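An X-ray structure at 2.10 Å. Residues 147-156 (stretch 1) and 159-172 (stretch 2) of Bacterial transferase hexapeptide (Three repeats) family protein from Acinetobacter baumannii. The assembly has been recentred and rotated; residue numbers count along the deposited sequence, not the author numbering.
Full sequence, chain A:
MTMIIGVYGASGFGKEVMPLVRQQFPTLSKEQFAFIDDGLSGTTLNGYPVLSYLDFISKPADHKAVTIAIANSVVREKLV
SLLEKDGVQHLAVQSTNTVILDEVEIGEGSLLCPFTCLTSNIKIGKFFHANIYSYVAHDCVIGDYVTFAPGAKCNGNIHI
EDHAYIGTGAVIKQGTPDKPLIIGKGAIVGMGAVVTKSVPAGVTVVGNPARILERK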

ATOM      1  N   THR A 147      10.041   1.535  15.508  1.00 23.30           N
ATOM      2  CA  THR A 147       8.640   1.306  15.213  1.00 23.97           C
ATOM      3  C   THR A 147       8.208   2.096  13.996  1.00 24.69           C
ATOM      4  O   THR A 147       8.388   3.315  13.950  1.00 25.43           O
ATOM      5  CB  THR A 147       7.759   1.724  16.409  1.00 26.18           C
ATOM      6  OG1 THR A 147       8.073   0.899  17.532  1.00 25.11           O
ATOM      7  CG2 THR A 147       6.291   1.562  16.074  1.00 26.66           C
ATOM      8  N   PHE A 148       7.656   1.398  13.007  1.00 25.43           N
ATOM      9  CA  PHE A 148       7.060   2.031  11.827  1.00 24.58           C
ATOM     10  C   PHE A 148       5.562   1.910  11.989  1.00 24.89           C
ATOM     11  O   PHE A 148       5.027   0.795  12.015  1.00 23.16           O
ATOM     12  CB  PHE A 148       7.448   1.295  10.519  1.00 20.81           C
ATOM     13  CG  PHE A 148       8.804   1.674   9.963  1.00 23.64           C
ATOM     14  CD1 PHE A 148       9.093   1.458   8.628  1.00 23.24           C
ATOM     15  CD2 PHE A 148       9.788   2.224  10.773  1.00 24.97           C
ATOM     16  CE1 PHE A 148      10.333   1.788   8.106  1.00 28.41           C
ATOM     17  CE2 PHE A 148      11.030   2.549  10.259  1.00 25.62           C
ATOM     18  CZ  PHE A 148      11.304   2.334   8.925  1.00 29.27           C
ATOM     19  N   ALA A 149       4.883   3.044  12.093  1.00 22.94           N
ATOM     20  CA  ALA A 149       3.433   3.057  12.130  1.00 23.17           C
ATOM     21  C   ALA A 149       2.954   2.693  10.730  1.00 25.35           C
ATOM     22  O   ALA A 149       3.756   2.642   9.803  1.00 23.62           O
ATOM     23  CB  ALA A 149       2.933   4.446  12.529  1.00 24.59           C
ATOM     24  N   PRO A 150       1.647   2.460  10.566  1.00 24.19           N
ATOM     25  CA  PRO A 150       1.088   2.080   9.264  1.00 20.49           C
ATOM     26  C   PRO A 150       1.364   3.110   8.177  1.00 26.65           C
ATOM     27  O   PRO A 150       1.214   4.308   8.403  1.00 27.01           O
ATOM     28  CB  PRO A 150      -0.421   1.984   9.535  1.00 22.79           C
ATOM     29  CG  PRO A 150      -0.538   1.779  11.007  1.00 24.41           C
ATOM     30  CD  PRO A 150       0.629   2.487  11.631  1.00 21.05           C
ATOM     31  N   GLY A 151       1.789   2.633   7.009  1.00 25.50           N
ATOM     32  CA  GLY A 151       1.983   3.489   5.860  1.00 25.07           C
ATOM     33  C   GLY A 151       3.274   4.277   5.920  1.00 27.15           C
ATOM     34  O   GLY A 151       3.472   5.197   5.120  1.00 25.94           O
ATOM     35  N   ALA A 152       4.143   3.936   6.869  1.00 23.96           N
ATOM     36  CA  ALA A 152       5.437   4.617   6.990  1.00 26.95           C
ATOM     37  C   ALA A 152       6.334   4.191   5.834  1.00 27.59           C
ATOM     38  O   ALA A 152       6.446   2.998   5.551  1.00 25.32           O
ATOM     39  CB  ALA A 152       6.101   4.283   8.327  1.00 24.66           C
ATOM     40  N   LYS A 153       6.971   5.166   5.185  1.00 23.60           N
ATOM     41  CA  LYS A 153       7.735   4.934   3.956  1.00 28.76           C
ATOM     42  C   LYS A 153       9.202   5.322   4.111  1.00 27.02           C
ATOM     43  O   LYS A 153       9.558   6.501   4.086  1.00 27.24           O
ATOM     44  CB  LYS A 153       7.101   5.698   2.781  1.00 24.65           C
ATOM     45  CG  LYS A 153       5.724   5.157   2.400  1.00 30.47           C
ATOM     46  CD  LYS A 153       4.979   6.047   1.415  1.00 27.82           C
ATOM     47  CE  LYS A 153       4.159   7.107   2.156  1.00 41.86           C
ATOM     48  N   CYS A 154      10.046   4.317   4.280  1.00 27.23           N
ATOM     49  CA  CYS A 154      11.474   4.530   4.444  1.00 25.43           C
ATOM     50  C   CYS A 154      12.190   4.144   3.149  1.00 27.65           C
ATOM     51  O   CYS A 154      12.376   2.958   2.854  1.00 24.90           O
ATOM     52  CB  CYS A 154      11.989   3.675   5.601  1.00 23.31           C
ATOM     53  SG  CYS A 154      13.760   3.801   5.935  1.00 30.21           S
ATOM     54  N   ASN A 155      12.586   5.146   2.379  1.00 24.23           N
ATOM     55  CA  ASN A 155      13.275   4.905   1.121  1.00 28.50           C
ATOM     56  C   ASN A 155      14.754   4.579   1.270  1.00 27.99           C
ATOM     57  O   ASN A 155      15.212   4.242   2.355  1.00 26.98           O
ATOM     58  CB  ASN A 155      13.038   6.065   0.164  1.00 28.19           C
ATOM     59  CG  ASN A 155      11.574   6.222  -0.166  1.00 32.71           C
ATOM     60  OD1 ASN A 155      10.910   7.172   0.270  1.00 33.28           O
ATOM     61  ND2 ASN A 155      11.048   5.268  -0.911  1.00 25.43           N
ATOM     62  N   GLY A 156      15.496   4.658   0.174  1.00 27.41           N
ATOM     63  CA  GLY A 156      16.852   4.135   0.152  1.00 27.74           C
ATOM     64  C   GLY A 156      17.904   4.927   0.915  1.00 25.83           C
ATOM     65  O   GLY A 156      17.808   6.143   1.052  1.00 30.15           O
ATOM     66  N   HIS A 159      19.453   5.696   7.507  1.00 29.15           N
ATOM     67  CA  HIS A 159      19.833   5.035   8.747  1.00 28.64           C
ATOM     68  C   HIS A 159      18.909   5.539   9.851  1.00 31.84           C
ATOM     69  O   HIS A 159      18.883   6.731  10.163  1.00 29.27           O
ATOM     70  CB  HIS A 159      21.305   5.303   9.094  1.00 32.60           C
ATOM     71  CG  HIS A 159      22.274   4.796   8.066  1.00 38.49           C
ATOM     72  ND1 HIS A 159      23.642   4.910   8.207  1.00 40.42           N
ATOM     73  CD2 HIS A 159      22.072   4.167   6.882  1.00 37.06           C
ATOM     74  CE1 HIS A 159      24.240   4.371   7.159  1.00 42.58           C
ATOM     75  NE2 HIS A 159      23.310   3.914   6.340  1.00 40.56           N
ATOM     76  N   ILE A 160      18.116   4.632  10.403  1.00 30.84           N
ATOM     77  CA  ILE A 160      17.179   4.968  11.468  1.00 31.74           C
ATOM     78  C   ILE A 160      17.715   4.356  12.752  1.00 32.91           C
ATOM     79  O   ILE A 160      17.805   3.142  12.873  1.00 29.69           O
ATOM     80  CB  ILE A 160      15.771   4.432  11.156  1.00 29.88           C
ATOM     81  CG1 ILE A 160      15.246   5.090   9.872  1.00 26.84           C
ATOM     82  CG2 ILE A 160      14.827   4.693  12.311  1.00 28.68           C
ATOM     83  CD1 ILE A 160      13.890   4.604   9.433  1.00 28.45           C
ATOM     84  N   GLU A 161      18.107   5.200  13.697  1.00 29.27           N
ATOM     85  CA  GLU A 161      18.795   4.717  14.890  1.00 30.28           C
ATOM     86  C   GLU A 161      17.823   4.235  15.971  1.00 30.50           C
ATOM     87  O   GLU A 161      16.614   4.388  15.827  1.00 27.75           O
ATOM     88  CB  GLU A 161      19.749   5.802  15.409  1.00 37.73           C
ATOM     89  CG  GLU A 161      20.871   6.093  14.414  1.00 35.29           C
ATOM     90  CD  GLU A 161      21.688   7.313  14.781  1.00 44.66           C
ATOM     91  OE1 GLU A 161      21.330   8.007  15.752  1.00 50.48           O
ATOM     92  OE2 GLU A 161      22.696   7.581  14.091  1.00 58.07           O
ATOM     93  N   ASP A 162      18.358   3.635  17.036  1.00 30.63           N
ATOM     94  CA  ASP A 162      17.547   3.040  18.100  1.00 28.86           C
ATOM     95  C   ASP A 162      16.345   3.865  18.531  1.00 28.98           C
ATOM     96  O   ASP A 162      16.424   5.089  18.636  1.00 33.79           O
ATOM     97  CB  ASP A 162      18.407   2.760  19.339  1.00 31.82           C
ATOM     98  CG  ASP A 162      19.450   1.683  19.100  1.00 35.11           C
ATOM     99  OD1 ASP A 162      20.169   1.348  20.066  1.00 40.93           O
ATOM    100  OD2 ASP A 162      19.541   1.153  17.964  1.00 34.18           O
ATOM    101  N   HIS A 163      15.232   3.183  18.787  1.00 25.28           N
ATOM    102  CA  HIS A 163      14.075   3.795  19.446  1.00 26.58           C
ATOM    103  C   HIS A 163      13.353   4.887  18.663  1.00 28.09           C
ATOM    104  O   HIS A 163      12.461   5.536  19.195  1.00 29.09           O
ATOM    105  CB  HIS A 163      14.453   4.292  20.856  1.00 27.15           C
ATOM    106  CG  HIS A 163      14.572   3.185  21.856  1.00 30.22           C
ATOM    107  ND1 HIS A 163      13.470   2.579  22.422  1.00 30.36           N
ATOM    108  CD2 HIS A 163      15.655   2.542  22.355  1.00 30.02           C
ATOM    109  CE1 HIS A 163      13.871   1.623  23.245  1.00 28.48           C
ATOM    110  NE2 HIS A 163      15.191   1.586  23.229  1.00 28.46           N
ATOM    111  N   ALA A 164      13.719   5.092  17.403  1.00 26.66           N
ATOM    112  CA  ALA A 164      12.989   6.049  16.580  1.00 24.33           C
ATOM    113  C   ALA A 164      11.561   5.551  16.296  1.00 26.32           C
ATOM    114  O   ALA A 164      11.313   4.350  16.244  1.00 27.32           O
ATOM    115  CB  ALA A 164      13.731   6.305  15.304  1.00 24.24           C
ATOM    116  N   TYR A 165      10.623   6.479  16.141  1.00 25.66           N
ATOM    117  CA  TYR A 165       9.243   6.147  15.781  1.00 24.64           C
ATOM    118  C   TYR A 165       8.903   6.890  14.491  1.00 24.76           C
ATOM    119  O   TYR A 165       9.000   8.111  14.442  1.00 28.73           O
ATOM    120  CB  TYR A 165       8.271   6.565  16.899  1.00 28.52           C
ATOM    121  CG  TYR A 165       6.793   6.396  16.557  1.00 27.43           C
ATOM    122  CD1 TYR A 165       6.080   7.421  15.948  1.00 26.97           C
ATOM    123  CD2 TYR A 165       6.118   5.213  16.847  1.00 28.23           C
ATOM    124  CE1 TYR A 165       4.741   7.273  15.633  1.00 24.69           C
ATOM    125  CE2 TYR A 165       4.767   5.057  16.540  1.00 27.80           C
ATOM    126  CZ  TYR A 165       4.086   6.092  15.935  1.00 29.87           C
ATOM    127  OH  TYR A 165       2.750   5.956  15.619  1.00 29.71           O
ATOM    128  N   ILE A 166       8.526   6.154  13.449  1.00 23.69           N
ATOM    129  CA  ILE A 166       8.111   6.765  12.190  1.00 24.88           C
ATOM    130  C   ILE A 166       6.593   6.751  12.096  1.00 25.59           C
ATOM    131  O   ILE A 166       5.976   5.685  12.022  1.00 26.44           O
ATOM    132  CB  ILE A 166       8.722   6.047  10.969  1.00 22.51           C
ATOM    133  CG1 ILE A 166      10.218   5.806  11.189  1.00 23.41           C
ATOM    134  CG2 ILE A 166       8.486   6.870   9.701  1.00 23.54           C
ATOM    135  CD1 ILE A 166      11.030   7.090  11.445  1.00 23.31           C
ATOM    136  N   GLY A 167       6.001   7.942  12.081  1.00 25.07           N
ATOM    137  CA  GLY A 167       4.562   8.093  12.198  1.00 25.30           C
ATOM    138  C   GLY A 167       3.765   7.637  10.994  1.00 25.58           C
ATOM    139  O   GLY A 167       4.314   7.401   9.918  1.00 24.06           O
ATOM    140  N   THR A 168       2.454   7.518  11.184  1.00 25.92           N
ATOM    141  CA  THR A 168       1.575   6.946  10.169  1.00 26.13           C
ATOM    142  C   THR A 168       1.531   7.827   8.907  1.00 27.95           C
ATOM    143  O   THR A 168       1.276   9.034   8.974  1.00 23.97           O
ATOM    144  CB  THR A 168       0.147   6.640  10.750  1.00 24.34           C
ATOM    145  OG1 THR A 168      -0.699   6.106   9.725  1.00 28.11           O
ATOM    146  CG2 THR A 168      -0.499   7.896  11.315  1.00 27.59           C
ATOM    147  N   GLY A 169       1.812   7.218   7.758  1.00 24.89           N
ATOM    148  CA  GLY A 169       1.807   7.938   6.499  1.00 26.45           C
ATOM    149  C   GLY A 169       3.024   8.821   6.273  1.00 26.55           C
ATOM    150  O   GLY A 169       3.094   9.520   5.278  1.00 27.29           O
ATOM    151  N   ALA A 170       3.999   8.795   7.176  1.00 24.91           N
ATOM    152  CA  ALA A 170       5.186   9.626   6.972  1.00 26.86           C
ATOM    153  C   ALA A 170       6.025   9.094   5.801  1.00 29.07           C
ATOM    154  O   ALA A 170       6.027   7.894   5.532  1.00 25.38           O
ATOM    155  CB  ALA A 170       6.029   9.691   8.241  1.00 21.85           C
ATOM    156  N   VAL A 171       6.736   9.993   5.121  1.00 21.36           N
ATOM    157  CA  VAL A 171       7.642   9.622   4.046  1.00 25.57           C
ATOM    158  C   VAL A 171       9.017  10.180   4.339  1.00 26.67           C
ATOM    159  O   VAL A 171       9.153  11.341   4.730  1.00 27.54           O
ATOM    160  CB  VAL A 171       7.210  10.244   2.719  1.00 33.14           C
ATOM    161  CG1 VAL A 171       7.937   9.557   1.549  1.00 28.58           C
ATOM    162  CG2 VAL A 171       5.710  10.154   2.572  1.00 37.17           C
ATOM    163  N   ILE A 172      10.041   9.366   4.129  1.00 25.28           N
ATOM    164  CA  ILE A 172      11.410   9.816   4.338  1.00 25.57           C
ATOM    165  C   ILE A 172      12.200   9.770   3.029  1.00 26.67           C
ATOM    166  O   ILE A 172      12.279   8.730   2.385  1.00 26.13           O
ATOM    167  CB  ILE A 172      12.120   8.955   5.374  1.00 23.19           C
ATOM    168  CG1 ILE A 172      11.247   8.797   6.622  1.00 25.76           C
ATOM    169  CG2 ILE A 172      13.485   9.545   5.731  1.00 23.57           C
ATOM    170  CD1 ILE A 172      11.845   7.850   7.622  1.00 25.30           C
TER

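Successive coils of a left-handed parallel beta helix, the fold expected of a hexapeptide-repeat transferase, illustrate how a repeating backbone can stack upon itself in register. Here short parallel strands alternate with turns: Thr-147 and Phe-148 lie beside Tyr-165 and Ile-166, and Lys-153 and Cys-154 beside Val-171 and Ile-172. Between these pairs, type II turns from Ala-149 to Ala-152 and from Gly-167 to Ala-170 are superposed, with Gly-151 and Gly-169 at positive phi, a conformation that favours glycine.

Backbone hydrogen bonds form a ladder typical of parallel strands, in which one residue bonds to two neighbours across the gap. Thr-147 N donates to Ala-164 O (3.2 Å), while Thr-147 O accepts from Ile-166 N (2.9 Å); Ala-149 N then reaches Ile-166 O (2.9 Å). Lys-153 repeats the pattern, its N bonding to Ala-170 O and its O to Ile-172 N, both at 2.9 Å. At the turn, Pro-150 O accepts twice, from Gly-169 N (3.0 Å) and from the hydroxyl Thr-168 OG1 (2.9 Å), so a side chain reinforces the main-chain link between coils.

Apolar packing fills the face carrying Phe-148, Cys-154, Ile-166 and Ile-172. Phe-148 CZ meets Ile-160 CD1 at 3.5 Å, the methyl lying at the ring edge, and Phe-148 CE2 lies 3.5 Å from Ile-166 CG1. The same Ile-160 CD1 also touches Cys-154 SG (3.6 Å), joining residues from two strands of the first stretch. Small Ala-152 contributes its CB, 3.8 Å from Ile-166 CG2.

On the opposite face of the sheet, side chains of bridged residues touch through carbon atoms: Thr-147 CG2 approaches Tyr-165 CD2 (3.7 Å), and the aliphatic part of Lys-153 places CE 3.4 Å from Val-171 CG2.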